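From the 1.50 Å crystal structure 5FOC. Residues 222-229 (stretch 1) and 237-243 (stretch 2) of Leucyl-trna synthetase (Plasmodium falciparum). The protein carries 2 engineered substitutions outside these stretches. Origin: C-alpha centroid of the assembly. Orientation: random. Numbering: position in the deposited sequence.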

# COMPACT_ATOMS: atom_id res chain seq x y z
N HIS A 222 6.94 10.29 6.46
CA HIS A 222 6.95 9.88 7.86
C HIS A 222 6.75 8.41 8.08
O HIS A 222 7.10 7.85 9.16
CB HIS A 222 5.96 10.67 8.66
CG HIS A 222 6.27 12.11 8.67
ND1 HIS A 222 7.46 12.61 9.13
CD2 HIS A 222 5.56 13.18 8.23
CE1 HIS A 222 7.46 13.92 9.02
NE2 HIS A 222 6.33 14.29 8.45
N PHE A 223 6.24 7.72 7.08
CA PHE A 223 6.04 6.27 7.13
C PHE A 223 7.17 5.46 6.54
O PHE A 223 7.17 4.22 6.67
CB PHE A 223 4.76 5.89 6.44
CG PHE A 223 3.51 6.50 7.01
CD1 PHE A 223 3.15 6.33 8.35
CD2 PHE A 223 2.63 7.21 6.19
CE1 PHE A 223 1.97 6.86 8.83
CE2 PHE A 223 1.47 7.75 6.69
CZ PHE A 223 1.11 7.57 7.99
N VAL A 224 8.10 6.14 5.86
CA VAL A 224 9.21 5.46 5.21
C VAL A 224 10.04 4.75 6.27
O VAL A 224 10.40 5.32 7.28
CB VAL A 224 10.04 6.41 4.32
CG1 VAL A 224 11.29 5.75 3.78
CG2 VAL A 224 9.16 6.83 3.13
N GLY A 225 10.26 3.47 6.03
CA GLY A 225 11.04 2.60 6.97
C GLY A 225 10.19 1.73 7.89
O GLY A 225 10.68 0.76 8.48
N LEU A 226 8.90 2.05 8.06
CA LEU A 226 7.99 1.18 8.78
C LEU A 226 7.97 -0.20 8.16
O LEU A 226 7.99 -0.36 6.93
CB LEU A 226 6.55 1.68 8.79
CG LEU A 226 6.07 2.74 9.73
CD1 LEU A 226 4.56 2.94 9.56
CD2 LEU A 226 6.33 2.30 11.15
N GLU A 227 7.86 -1.20 9.01
CA GLU A 227 7.80 -2.58 8.56
C GLU A 227 6.32 -2.94 8.37
O GLU A 227 5.48 -2.69 9.23
CB GLU A 227 8.52 -3.49 9.62
CG GLU A 227 8.62 -4.93 9.13
CD GLU A 227 9.19 -5.89 10.17
OE1 GLU A 227 9.04 -5.58 11.35
OE2 GLU A 227 9.72 -6.94 9.79
N THR A 228 6.02 -3.49 7.17
CA THR A 228 4.66 -3.99 6.87
C THR A 228 4.69 -5.46 6.41
O THR A 228 5.75 -6.02 6.09
CB THR A 228 3.95 -3.10 5.80
OG1 THR A 228 4.63 -3.25 4.58
CG2 THR A 228 3.92 -1.63 6.26
N TYR A 229 3.50 -6.07 6.33
CA TYR A 229 3.39 -7.40 5.78
C TYR A 229 1.97 -7.59 5.24
O TYR A 229 1.06 -6.85 5.62
CB TYR A 229 3.81 -8.50 6.81
CG TYR A 229 2.85 -8.60 7.94
CD1 TYR A 229 2.88 -7.69 8.98
CD2 TYR A 229 1.84 -9.57 7.94
CE1 TYR A 229 1.96 -7.75 10.03
CE2 TYR A 229 0.89 -9.61 8.95
CZ TYR A 229 0.97 -8.72 10.01
OH TYR A 229 0.02 -8.80 11.03
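Stretch 2 (237-243) NLYILPM

Stretch 2 (N237 to M243) lies along stretch 1 as an extended strand, L238 to P242, running against the direction of the short strand E227 to Y229. The two strand axes are far from strictly antiparallel: their N-to-C directions make an angle of 120°, and they approach to 4.4 Å. Two antiparallel bridges set the register. T228 faces L238 as a hydrogen-bonded pair with CA atoms 4.8 Å apart, and E227 faces Y239 as a non-hydrogen-bonded pair with CA atoms 4.4 Å apart.

The T228–L238 pair is closed by two backbone hydrogen bonds, T228 N to L238 O at 2.9 Å and L238 N to T228 O at 2.8 Å. L238 O also accepts a short hydrogen bond from the hydroxyl, T228 OG1 to L238 O at 2.6 Å, so one carbonyl takes both the amide and the side chain of the same threonine. T228 chi1 is in the p rotamer, and T228 OG1 also lies 3.5 Å from L238 CB. L238 CD1 reaches on to Y229 CA at 3.8 Å, while the Y229 ring leads away.

Beyond the bridges, stretch 1 bends through a type II turn from F223 to L226, held internally by L226 N to F223 O at 3.1 Å, and the pairing continues around it. I240 N donates to L226 O at 2.8 Å, and G225 N donates to I240 O at 2.8 Å, so both backbone polar groups of I240 are satisfied by the turn. Weaker CA-H...O contacts pad these bonds: Y239 CA lies 3.3 Å from L226 O, and V224 CA lies 3.5 Å from I240 O. G225 has phi/psi of 100/-19, where a CB would be jammed against the carbonyl oxygen of V224; that alone calls for glycine.

The main bump of stretch 2 is I240, which gives up more surface to the contact than any other residue in it. Its CA-to-CB bond points toward stretch 1, and the side chain fills a hollow lined by F223, L226 and T228. I240 CB sits 3.4 Å from F223 O, and its CD1 tip packs 4.0 Å from F223 CB, 3.9 Å from L226 CB and 3.9 Å from T228 CG2. The F223 ring leads away, leaving its CB as the nearest part of the side chain. V224 extends the apolar contact: its CG1 lies 3.8 Å from P242 CD, and its CG2 lies 4.5 Å from I240 CG2.

E227 and Y239 share the other face of the sheet from T228 and L238. The Y239 ring lies beside the backbone, with CD1 3.7 Å from G225 O and CE1 3.9 Å from E227 CG, while L226 O lies at its edge. Past the ring, the extended E227 side chain brings OE2 to 3.2 Å from N237 CB. L241 points away, and M243 makes no contact.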

# COMPACT_ATOMS: atom_id res chain seq x y z
N ASN A 237 8.83 -8.77 6.15
CA ASN A 237 9.52 -7.53 6.48
C ASN A 237 9.51 -6.53 5.34
O ASN A 237 10.55 -6.10 4.82
CB ASN A 237 10.97 -7.81 6.97
CG ASN A 237 11.85 -8.42 5.92
OD1 ASN A 237 11.40 -9.28 5.18
ND2 ASN A 237 13.14 -8.05 5.89
N LEU A 238 8.30 -6.13 4.96
CA LEU A 238 8.13 -5.31 3.79
C LEU A 238 8.20 -3.84 4.17
O LEU A 238 7.19 -3.20 4.54
CB LEU A 238 6.76 -5.63 3.18
CG LEU A 238 6.40 -7.09 3.04
CD1 LEU A 238 5.01 -7.24 2.35
CD2 LEU A 238 7.43 -7.82 2.24
N TYR A 239 9.40 -3.30 4.11
CA TYR A 239 9.60 -1.95 4.58
C TYR A 239 8.90 -1.01 3.61
O TYR A 239 8.89 -1.29 2.38
CB TYR A 239 11.08 -1.63 4.71
CG TYR A 239 11.75 -2.59 5.68
CD1 TYR A 239 11.40 -2.60 7.01
CD2 TYR A 239 12.64 -3.54 5.22
CE1 TYR A 239 12.01 -3.53 7.87
CE2 TYR A 239 13.27 -4.44 6.09
CZ TYR A 239 12.89 -4.43 7.39
OH TYR A 239 13.52 -5.34 8.25
N ILE A 240 8.45 0.10 4.16
CA ILE A 240 7.89 1.19 3.32
C ILE A 240 9.04 1.96 2.69
O ILE A 240 9.90 2.51 3.40
CB ILE A 240 6.95 2.10 4.07
CG1 ILE A 240 5.75 1.31 4.52
CG2 ILE A 240 6.47 3.25 3.15
CD1 ILE A 240 4.71 2.03 5.34
N LEU A 241 9.03 2.10 1.35
CA LEU A 241 10.01 2.84 0.62
C LEU A 241 9.38 3.97 -0.21
O LEU A 241 8.23 3.83 -0.56
CB LEU A 241 10.77 1.93 -0.33
CG LEU A 241 11.60 0.75 0.19
CD1 LEU A 241 12.26 0.05 -0.98
CD2 LEU A 241 12.65 1.27 1.14
N PRO A 242 10.13 5.02 -0.48
CA PRO A 242 9.57 6.16 -1.23
C PRO A 242 9.61 5.96 -2.75
O PRO A 242 10.61 5.59 -3.30
CB PRO A 242 10.45 7.31 -0.81
CG PRO A 242 11.79 6.67 -0.61
CD PRO A 242 11.49 5.34 0.02
N MET A 243 8.46 6.27 -3.40
CA MET A 243 8.36 6.24 -4.86
C MET A 243 7.63 7.51 -5.25
O MET A 243 6.42 7.62 -5.03
CB MET A 243 7.66 4.98 -5.31
CG MET A 243 7.42 4.88 -6.83
SD MET A 243 6.46 3.42 -7.32
CE MET A 243 7.68 2.36 -8.06